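Local structure of putative hyaluronoglucosaminidase (Clostridium perfringens, 6PWI) at residues A273-I278 with E312-W317; Q284-G289 with G322-F327; E493-V498 with R611-F616. The protein probably acts as a secreted hexosaminidase of glycoside hydrolase family 84, this chain being the barrel-containing part, with flanking domains, of a longer protein. All coordinates share one frame; numbering follows the deposited sequence.

Contact 1 (A273-I278 with E312-W317)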
loop_
_atom_site.group_PDB
_atom_site.type_symbol
_atom_site.label_atom_id
_atom_site.label_comp_id
_atom_site.label_asym_id
_atom_site.label_seq_id
_atom_site.Cartn_x
_atom_site.Cartn_y
_atom_site.Cartn_z
ATOM N N ALA A 273 -29.963 -22.951 10.844
ATOM C CA ALA A 273 -28.966 -23.996 10.666
ATOM C C ALA A 273 -27.703 -23.396 10.048
ATOM O O ALA A 273 -26.590 -23.709 10.477
ATOM C CB ALA A 273 -29.528 -25.130 9.837
ATOM N N ASP A 274 -27.903 -22.499 9.072
ATOM C CA ASP A 274 -26.817 -21.881 8.329
ATOM C C ASP A 274 -26.143 -20.782 9.154
ATOM O O ASP A 274 -24.940 -20.564 9.027
ATOM C CB ASP A 274 -27.277 -21.446 6.933
ATOM C CG ASP A 274 -27.002 -22.480 5.852
ATOM O OD1 ASP A 274 -26.180 -23.395 6.101
ATOM O OD2 ASP A 274 -27.604 -22.361 4.763
ATOM N N LEU A 275 -26.911 -20.102 10.013
ATOM C CA LEU A 275 -26.333 -19.072 10.864
ATOM C C LEU A 275 -25.404 -19.705 11.899
ATOM O O LEU A 275 -24.442 -19.074 12.334
ATOM C CB LEU A 275 -27.436 -18.246 11.531
ATOM C CG LEU A 275 -26.931 -17.140 12.459
ATOM C CD1 LEU A 275 -26.131 -16.105 11.686
ATOM C CD2 LEU A 275 -28.071 -16.483 13.221
ATOM N N GLU A 276 -25.701 -20.955 12.278
ATOM C CA GLU A 276 -24.900 -21.695 13.242
ATOM C C GLU A 276 -23.508 -21.948 12.665
ATOM O O GLU A 276 -22.508 -21.863 13.379
ATOM C CB GLU A 276 -25.565 -23.026 13.597
ATOM C CG GLU A 276 -26.600 -22.921 14.705
ATOM C CD GLU A 276 -27.134 -24.242 15.247
ATOM O OE1 GLU A 276 -26.511 -25.300 14.984
ATOM O OE2 GLU A 276 -28.175 -24.211 15.939
ATOM N N LYS A 277 -23.472 -22.252 11.363
ATOM C CA LYS A 277 -22.243 -22.640 10.690
ATOM C C LYS A 277 -21.354 -21.421 10.462
ATOM O O LYS A 277 -20.158 -21.481 10.742
ATOM C CB LYS A 277 -22.537 -23.395 9.391
ATOM C CG LYS A 277 -23.641 -24.430 9.518
ATOM C CD LYS A 277 -23.320 -25.762 8.904
ATOM C CE LYS A 277 -24.406 -26.773 9.206
ATOM N NZ LYS A 277 -24.546 -27.743 8.098
ATOM N N ILE A 278 -21.944 -20.318 9.978
ATOM C CA ILE A 278 -21.159 -19.119 9.726
ATOM C C ILE A 278 -20.507 -18.663 11.032
ATOM O O ILE A 278 -19.317 -18.354 11.061
ATOM C CB ILE A 278 -21.962 -18.009 9.009
ATOM C CG1 ILE A 278 -21.034 -17.003 8.320
ATOM C CG2 ILE A 278 -22.937 -17.317 9.952
ATOM C CD1 ILE A 278 -21.704 -16.138 7.271
ATOM N N GLU A 312 -27.328 -8.239 10.420
ATOM C CA GLU A 312 -27.973 -7.893 11.678
ATOM C C GLU A 312 -27.632 -8.950 12.723
ATOM O O GLU A 312 -27.363 -8.612 13.875
ATOM C CB GLU A 312 -29.487 -7.754 11.504
ATOM C CG GLU A 312 -29.947 -6.323 11.295
ATOM C CD GLU A 312 -31.295 -6.126 10.612
ATOM O OE1 GLU A 312 -31.884 -7.123 10.135
ATOM O OE2 GLU A 312 -31.752 -4.964 10.540
ATOM N N ASP A 313 -27.617 -10.220 12.288
ATOM C CA ASP A 313 -27.340 -11.353 13.161
ATOM C C ASP A 313 -25.849 -11.431 13.496
ATOM O O ASP A 313 -25.490 -11.817 14.608
ATOM C CB ASP A 313 -27.920 -12.658 12.603
ATOM C CG ASP A 313 -29.422 -12.796 12.823
ATOM O OD1 ASP A 313 -29.928 -12.221 13.809
ATOM O OD2 ASP A 313 -30.078 -13.481 12.013
ATOM N N LEU A 314 -24.989 -11.047 12.543
ATOM C CA LEU A 314 -23.551 -11.074 12.762
ATOM C C LEU A 314 -23.140 -9.935 13.687
ATOM O O LEU A 314 -22.170 -10.067 14.429
ATOM C CB LEU A 314 -22.804 -11.000 11.426
ATOM C CG LEU A 314 -22.971 -12.215 10.515
ATOM C CD1 LEU A 314 -22.148 -12.058 9.247
ATOM C CD2 LEU A 314 -22.588 -13.495 11.236
ATOM N N GLU A 315 -23.886 -8.826 13.641
ATOM C CA GLU A 315 -23.586 -7.675 14.479
ATOM C C GLU A 315 -23.851 -8.017 15.947
ATOM O O GLU A 315 -23.087 -7.609 16.824
ATOM C CB GLU A 315 -24.353 -6.437 14.005
ATOM C CG GLU A 315 -24.102 -5.190 14.839
ATOM C CD GLU A 315 -22.730 -4.536 14.731
ATOM O OE1 GLU A 315 -21.885 -5.027 13.955
ATOM O OE2 GLU A 315 -22.507 -3.525 15.427
ATOM N N LYS A 316 -24.926 -8.780 16.204
ATOM C CA LYS A 316 -25.258 -9.224 17.552
ATOM C C LYS A 316 -24.091 -10.024 18.127
ATOM O O LYS A 316 -23.642 -9.754 19.241
ATOM C CB LYS A 316 -26.581 -10.001 17.582
ATOM C CG LYS A 316 -27.840 -9.166 17.807
ATOM C CD LYS A 316 -29.126 -9.978 17.941
ATOM C CE LYS A 316 -29.917 -10.112 16.654
ATOM N N TRP A 317 -23.593 -10.983 17.335
ATOM C CA TRP A 317 -22.434 -11.800 17.671
ATOM C C TRP A 317 -21.221 -10.926 17.995
ATOM O O TRP A 317 -20.515 -11.148 18.980
ATOM C CB TRP A 317 -22.132 -12.777 16.528
ATOM C CG TRP A 317 -20.907 -13.607 16.755
ATOM C CD1 TRP A 317 -20.816 -14.748 17.497
ATOM C CD2 TRP A 317 -19.587 -13.363 16.232
ATOM N NE1 TRP A 317 -19.534 -15.227 17.480
ATOM C CE2 TRP A 317 -18.755 -14.399 16.713
ATOM C CE3 TRP A 317 -19.026 -12.382 15.403
ATOM C CZ2 TRP A 317 -17.399 -14.478 16.390
ATOM C CZ3 TRP A 317 -17.683 -12.452 15.099
ATOM C CH2 TRP A 317 -16.882 -13.490 15.582
#

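Contact 2 (Q284-G289 with G322-F327)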
loop_
_atom_site.group_PDB
_atom_site.type_symbol
_atom_site.label_atom_id
_atom_site.label_comp_id
_atom_site.label_asym_id
_atom_site.label_seq_id
_atom_site.Cartn_x
_atom_site.Cartn_y
_atom_site.Cartn_z
ATOM N N GLN A 284 -13.876 -20.155 14.654
ATOM C CA GLN A 284 -12.633 -20.842 14.330
ATOM C C GLN A 284 -11.532 -19.818 14.051
ATOM O O GLN A 284 -10.428 -19.942 14.581
ATOM C CB GLN A 284 -12.806 -21.842 13.181
ATOM C CG GLN A 284 -11.594 -22.752 12.993
ATOM C CD GLN A 284 -11.521 -23.491 11.675
ATOM O OE1 GLN A 284 -12.073 -23.075 10.656
ATOM N NE2 GLN A 284 -10.803 -24.600 11.677
ATOM N N LEU A 285 -11.840 -18.801 13.234
ATOM C CA LEU A 285 -10.863 -17.760 12.949
ATOM C C LEU A 285 -10.584 -16.962 14.219
ATOM O O LEU A 285 -9.430 -16.621 14.472
ATOM C CB LEU A 285 -11.353 -16.852 11.815
ATOM C CG LEU A 285 -11.080 -17.316 10.380
ATOM C CD1 LEU A 285 -9.639 -17.753 10.182
ATOM C CD2 LEU A 285 -12.035 -18.412 9.953
ATOM N N TYR A 286 -11.635 -16.692 15.016
ATOM C CA TYR A 286 -11.519 -15.931 16.255
ATOM C C TYR A 286 -10.528 -16.610 17.198
ATOM O O TYR A 286 -9.796 -15.934 17.925
ATOM C CB TYR A 286 -12.871 -15.792 16.966
ATOM C CG TYR A 286 -12.850 -14.883 18.173
ATOM C CD1 TYR A 286 -13.144 -13.533 18.057
ATOM C CD2 TYR A 286 -12.530 -15.362 19.439
ATOM C CE1 TYR A 286 -13.112 -12.690 19.160
ATOM C CE2 TYR A 286 -12.484 -14.534 20.550
ATOM C CZ TYR A 286 -12.784 -13.192 20.410
ATOM O OH TYR A 286 -12.745 -12.354 21.487
ATOM N N SER A 287 -10.518 -17.952 17.157
ATOM C CA SER A 287 -9.731 -18.778 18.057
ATOM C C SER A 287 -8.242 -18.699 17.723
ATOM O O SER A 287 -7.409 -19.061 18.549
ATOM C CB SER A 287 -10.230 -20.204 18.062
ATOM O OG SER A 287 -9.675 -20.944 16.987
ATOM N N VAL A 288 -7.894 -18.235 16.519
ATOM C CA VAL A 288 -6.483 -18.056 16.210
ATOM C C VAL A 288 -6.105 -16.575 16.208
ATOM O O VAL A 288 -4.976 -16.245 15.861
ATOM C CB VAL A 288 -6.031 -18.798 14.934
ATOM C CG1 VAL A 288 -6.053 -20.307 15.115
ATOM C CG2 VAL A 288 -6.821 -18.396 13.696
ATOM N N GLY A 289 -7.033 -15.689 16.604
ATOM C CA GLY A 289 -6.679 -14.306 16.909
ATOM C C GLY A 289 -7.282 -13.253 15.971
ATOM O O GLY A 289 -7.072 -12.061 16.178
ATOM N N GLY A 322 -17.135 -8.488 22.195
ATOM C CA GLY A 322 -16.595 -7.346 22.916
ATOM C C GLY A 322 -15.322 -6.747 22.319
ATOM O O GLY A 322 -15.084 -5.553 22.471
ATOM N N ASP A 323 -14.486 -7.559 21.659
ATOM C CA ASP A 323 -13.203 -7.057 21.186
ATOM C C ASP A 323 -13.045 -7.246 19.673
ATOM O O ASP A 323 -11.922 -7.298 19.168
ATOM C CB ASP A 323 -12.041 -7.651 21.992
ATOM C CG ASP A 323 -11.872 -9.153 21.816
ATOM O OD1 ASP A 323 -12.855 -9.818 21.428
ATOM O OD2 ASP A 323 -10.754 -9.651 22.059
ATOM N N VAL A 324 -14.167 -7.334 18.948
ATOM C CA VAL A 324 -14.120 -7.471 17.500
ATOM C C VAL A 324 -14.459 -6.126 16.856
ATOM O O VAL A 324 -15.541 -5.583 17.063
ATOM C CB VAL A 324 -15.032 -8.613 17.002
ATOM C CG1 VAL A 324 -15.065 -8.713 15.483
ATOM C CG2 VAL A 324 -14.622 -9.945 17.600
ATOM N N TYR A 325 -13.519 -5.598 16.064
ATOM C CA TYR A 325 -13.722 -4.361 15.330
ATOM C C TYR A 325 -14.886 -4.536 14.357
ATOM O O TYR A 325 -15.364 -5.650 14.149
ATOM C CB TYR A 325 -12.437 -3.945 14.615
ATOM C CG TYR A 325 -11.277 -3.588 15.510
ATOM C CD1 TYR A 325 -11.219 -2.361 16.158
ATOM C CD2 TYR A 325 -10.217 -4.466 15.691
ATOM C CE1 TYR A 325 -10.146 -2.022 16.971
ATOM C CE2 TYR A 325 -9.138 -4.144 16.499
ATOM C CZ TYR A 325 -9.100 -2.915 17.140
ATOM O OH TYR A 325 -8.037 -2.590 17.936
ATOM N N GLU A 326 -15.331 -3.425 13.758
ATOM C CA GLU A 326 -16.566 -3.417 12.984
ATOM C C GLU A 326 -16.375 -4.146 11.657
ATOM O O GLU A 326 -15.266 -4.206 11.130
ATOM C CB GLU A 326 -17.134 -2.003 12.829
ATOM C CG GLU A 326 -16.101 -0.947 12.489
ATOM C CD GLU A 326 -16.640 0.464 12.649
ATOM O OE1 GLU A 326 -16.736 1.188 11.625
ATOM O OE2 GLU A 326 -16.976 0.836 13.796
ATOM N N PHE A 327 -17.477 -4.709 11.152
ATOM C CA PHE A 327 -17.484 -5.474 9.919
ATOM C C PHE A 327 -17.284 -4.573 8.704
ATOM O O PHE A 327 -17.675 -3.403 8.685
ATOM C CB PHE A 327 -18.808 -6.221 9.741
ATOM C CG PHE A 327 -18.977 -7.457 10.588
ATOM C CD1 PHE A 327 -18.358 -8.651 10.240
ATOM C CD2 PHE A 327 -19.786 -7.435 11.716
ATOM C CE1 PHE A 327 -18.531 -9.791 11.013
ATOM C CE2 PHE A 327 -19.956 -8.575 12.490
ATOM C CZ PHE A 327 -19.328 -9.749 12.138
#

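Contact 3 (E493-V498 with R611-F616)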
loop_
_atom_site.group_PDB
_atom_site.type_symbol
_atom_site.label_atom_id
_atom_site.label_comp_id
_atom_site.label_asym_id
_atom_site.label_seq_id
_atom_site.Cartn_x
_atom_site.Cartn_y
_atom_site.Cartn_z
ATOM N N GLU A 493 7.851 9.940 -17.535
ATOM C CA GLU A 493 7.418 11.322 -17.683
ATOM C C GLU A 493 8.603 12.286 -17.757
ATOM O O GLU A 493 8.565 13.253 -18.517
ATOM C CB GLU A 493 6.397 11.724 -16.618
ATOM C CG GLU A 493 5.718 13.062 -16.899
ATOM C CD GLU A 493 5.005 13.263 -18.235
ATOM O OE1 GLU A 493 4.711 12.259 -18.936
ATOM O OE2 GLU A 493 4.732 14.437 -18.577
ATOM N N GLU A 494 9.646 12.026 -16.966
ATOM C CA GLU A 494 10.829 12.872 -16.962
ATOM C C GLU A 494 11.624 12.713 -18.257
ATOM O O GLU A 494 12.215 13.674 -18.742
ATOM C CB GLU A 494 11.726 12.539 -15.771
ATOM C CG GLU A 494 11.360 13.303 -14.519
ATOM C CD GLU A 494 12.463 13.356 -13.472
ATOM O OE1 GLU A 494 13.057 12.295 -13.168
ATOM O OE2 GLU A 494 12.730 14.465 -12.965
ATOM N N LEU A 495 11.643 11.496 -18.807
ATOM C CA LEU A 495 12.427 11.200 -19.993
ATOM C C LEU A 495 11.705 11.658 -21.261
ATOM O O LEU A 495 12.352 11.876 -22.284
ATOM C CB LEU A 495 12.715 9.697 -20.041
ATOM C CG LEU A 495 13.691 9.263 -21.132
ATOM C CD1 LEU A 495 15.071 9.845 -20.876
ATOM C CD2 LEU A 495 13.764 7.747 -21.248
ATOM N N ARG A 496 10.374 11.814 -21.181
ATOM C CA ARG A 496 9.520 12.048 -22.339
ATOM C C ARG A 496 9.968 13.258 -23.165
ATOM O O ARG A 496 10.044 13.155 -24.386
ATOM C CB ARG A 496 8.046 12.169 -21.940
ATOM C CG ARG A 496 7.110 12.327 -23.133
ATOM C CD ARG A 496 5.684 12.734 -22.809
ATOM N NE ARG A 496 5.677 13.687 -21.706
ATOM C CZ ARG A 496 5.852 15.002 -21.824
ATOM N NH1 ARG A 496 6.036 15.556 -23.014
ATOM N NH2 ARG A 496 5.844 15.755 -20.740
ATOM N N PRO A 497 10.230 14.450 -22.573
ATOM C CA PRO A 497 10.591 15.625 -23.370
ATOM C C PRO A 497 11.903 15.398 -24.117
ATOM O O PRO A 497 12.097 15.920 -25.216
ATOM C CB PRO A 497 10.778 16.747 -22.335
ATOM C CG PRO A 497 10.067 16.256 -21.092
ATOM C CD PRO A 497 10.191 14.748 -21.129
ATOM N N VAL A 498 12.791 14.605 -23.504
ATOM C CA VAL A 498 14.097 14.321 -24.073
ATOM C C VAL A 498 13.915 13.410 -25.289
ATOM O O VAL A 498 14.508 13.656 -26.336
ATOM C CB VAL A 498 15.079 13.751 -23.027
ATOM C CG1 VAL A 498 16.436 13.424 -23.634
ATOM C CG2 VAL A 498 15.251 14.684 -21.832
ATOM N N ARG A 611 4.820 3.099 -22.769
ATOM C CA ARG A 611 4.212 4.395 -23.036
ATOM C C ARG A 611 5.105 5.218 -23.968
ATOM O O ARG A 611 4.612 5.829 -24.913
ATOM C CB ARG A 611 3.782 5.112 -21.749
ATOM C CG ARG A 611 2.802 6.262 -21.960
ATOM C CD ARG A 611 2.494 7.019 -20.673
ATOM N NE ARG A 611 1.554 8.129 -20.812
ATOM C CZ ARG A 611 0.221 8.023 -20.786
ATOM N NH1 ARG A 611 -0.363 6.844 -20.633
ATOM N NH2 ARG A 611 -0.530 9.102 -20.929
ATOM N N HIS A 612 6.421 5.206 -23.725
ATOM C CA HIS A 612 7.310 6.061 -24.498
ATOM C C HIS A 612 8.544 5.315 -25.000
ATOM O O HIS A 612 9.021 5.635 -26.087
ATOM C CB HIS A 612 7.655 7.354 -23.743
ATOM C CG HIS A 612 6.465 8.220 -23.506
ATOM N ND1 HIS A 612 5.767 8.813 -24.541
ATOM C CD2 HIS A 612 5.829 8.575 -22.366
ATOM C CE1 HIS A 612 4.753 9.499 -24.050
ATOM N NE2 HIS A 612 4.774 9.376 -22.714
ATOM N N LEU A 613 9.051 4.337 -24.230
ATOM C CA LEU A 613 10.331 3.721 -24.558
ATOM C C LEU A 613 10.217 2.927 -25.858
ATOM O O LEU A 613 11.046 3.083 -26.760
ATOM C CB LEU A 613 10.841 2.834 -23.416
ATOM C CG LEU A 613 11.148 3.511 -22.078
ATOM C CD1 LEU A 613 12.087 2.648 -21.243
ATOM C CD2 LEU A 613 11.729 4.907 -22.250
ATOM N N ILE A 614 9.189 2.074 -25.948
ATOM C CA ILE A 614 9.012 1.231 -27.121
ATOM C C ILE A 614 8.636 2.091 -28.335
ATOM O O ILE A 614 9.222 1.924 -29.411
ATOM C CB ILE A 614 8.046 0.059 -26.834
ATOM C CG1 ILE A 614 8.694 -0.954 -25.888
ATOM C CG2 ILE A 614 7.581 -0.608 -28.116
ATOM C CD1 ILE A 614 7.730 -1.945 -25.285
ATOM N N PRO A 615 7.665 3.033 -28.226
ATOM C CA PRO A 615 7.336 3.926 -29.341
ATOM C C PRO A 615 8.548 4.642 -29.934
ATOM O O PRO A 615 8.623 4.819 -31.146
ATOM C CB PRO A 615 6.322 4.899 -28.719
ATOM C CG PRO A 615 5.640 4.056 -27.658
ATOM C CD PRO A 615 6.765 3.233 -27.077
ATOM N N PHE A 616 9.500 5.024 -29.074
ATOM C CA PHE A 616 10.712 5.702 -29.507
ATOM C C PHE A 616 11.569 4.761 -30.354
ATOM O O PHE A 616 12.072 5.159 -31.405
ATOM C CB PHE A 616 11.473 6.238 -28.294
ATOM C CG PHE A 616 12.739 6.997 -28.612
ATOM C CD1 PHE A 616 12.775 7.931 -29.639
ATOM C CD2 PHE A 616 13.893 6.799 -27.862
ATOM C CE1 PHE A 616 13.939 8.634 -29.916
ATOM C CE2 PHE A 616 15.052 7.514 -28.132
ATOM C CZ PHE A 616 15.076 8.429 -29.162
HETATM O O HOH W 1 4.050 9.859 -19.436
#

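Contact 1 (A273-I278 with E312-W317)
Leu275 straddles the CB of Asp313 with its two methyl groups, CD1 lying 4.0 Å and CD2 3.9 Å from that carbon, and the two side chains cross at about a right angle. The leucine reaches across because its CG is anti to the backbone N (chi1 180°), which carries the fork away from helix 268-286 toward helix 304-321. One methyl goes further along the aspartate: Leu275 CD2 lies 3.8 Å from Asp313 OD2, a van der Waals contact of a methyl with a carboxylate oxygen that is hydrogen-bonded to the hydroxyl of Tyr271, one turn earlier on the same helix as Leu275. A second, wholly apolar crossing lies deeper. There Leu314 turns its CD2 branch to the CG2 methyl of Ile278, at 4.0 Å, again at roughly a right angle, while Leu275 CD1 stays more distant from Leu314 CD2, at 4.4 Å. Leu310, a turn before Leu314, also touches both Leu275 and Ile278. Helices 268-286 and 304-321 are successive outer helices of the beta/alpha-barrel, following strands 250-255 and 293-296, and their segment axes pass 11.4 Å apart at 45°. No hydrogen bond joins the two segments directly, so the packing rests largely on dispersion between methyl groups, and the Tyr271 bond adds a polar link between the helices at the more exposed side.

Contact 2 (Q284-G289 with G322-F327)
Tyr286 sets the edge of its ring against the CG2 methyl of Val324, with Tyr286 CE1 3.5 Å from Val324 CG2 and Tyr286 CD1 3.9 Å from the same methyl. The tyrosine stands where helix 268-286 of the beta/alpha-barrel finishes in a Schellman motif: Gly289, at positive phi, donates its N to Tyr286 O, and Val290 N bonds to Leu285 O. The valine belongs to the loop that leads from helix 304-321 into barrel strand 328-330, so the contact joins the end of one outer helix to the connection that follows the next. With CG anti to the backbone N (chi1 -173°), the Tyr286 ring extends from the helix end toward this loop, and its hydroxyl goes on to the carboxylate of Asp323. Tyr286 OH donates to Asp323 OD1 at 2.5 Å, and the acceptor receives it on its syn lone pair, the side of the other oxygen. OD1 lies in the ring plane at its edge, as Val324 CG2 does, but the carboxylate itself is turned 63° from the ring. Arg291 draws the pieces together: it forms a salt bridge with Asp323 OD2, bonds to Tyr286 O and makes a cation-pi contact with the tyrosine ring. Lys321 makes another such contact with that ring. The salt bridge from Arg291 would tend to keep Asp323 ionised. Val324 meanwhile also touches Phe293 of strand 293-296, which ties the loop to the barrel wall. Within the type I turn from Tyr286 to Gly289, Ser287 OG donates to Gln284 O at 2.7 Å, the hydroxyl tilted 24° from the carbonyl plane.

Contact 3 (E493-V498 with R611-F616)
Arg496 crosses the imidazole of His612 with the aliphatic part of its chain. From CB, CG lies anti to the backbone N (chi1 -176°), which puts it over the middle of one ring face, 3.8 Å from the centroid of the His612 ring, in a CH-pi contact. CD stays on the same face and moves out over the NE2-CE1 edge, 3.5 Å from His612 NE2 and 3.6 Å from His612 CE1. Here the chain bends (chi3 37°) and leaves the histidine, the guanidinium lying 61° from the ring plane. The face it crosses belongs to the N-cap residue of helix 613-623, and the contact thus joins the N-terminal parts of two helices, 496-507 and 613-623, in the helical region that follows the barrel. Next to it Leu495 CD2 meets Leu613 CD2 at 3.6 Å, the two leucines crossing at about a right angle. Beyond the bend, Arg496 NE gives a weak hydrogen bond to Glu493 OE1, and NH2 forms a salt bridge with Glu493 OE2 at 2.8 Å, reaching that oxygen from above the carboxylate plane. NH1 forms a salt bridge with Glu500. A water bonded to Glu493 OE1 lies in the plane of the His612 ring at its edge, weakly linked to NE2.

Contacts 1 and 2 are neighbours on the outside of the beta/alpha-barrel, their centres 14 Å apart, and both use helix 268-286. Their segments alternate along the chain: 273-278, 284-289, 312-317, 322-327. Phe327 joins them directly, its ring packing on Leu314, Glu315 and Trp317. Contact 1 packs two successive helices together, and contact 2 packs the end of the first against the loop after the second, which touches strand 293-296 through Val324 and Phe327. Contact 3 comes later in sequence, on the opposite side of the chain's centre, its centre about 55 Å from that of contact 1. It brings together the two ends of a span of 112 mostly helical residues, and has no atom within about 36 Å of contacts 1 and 2.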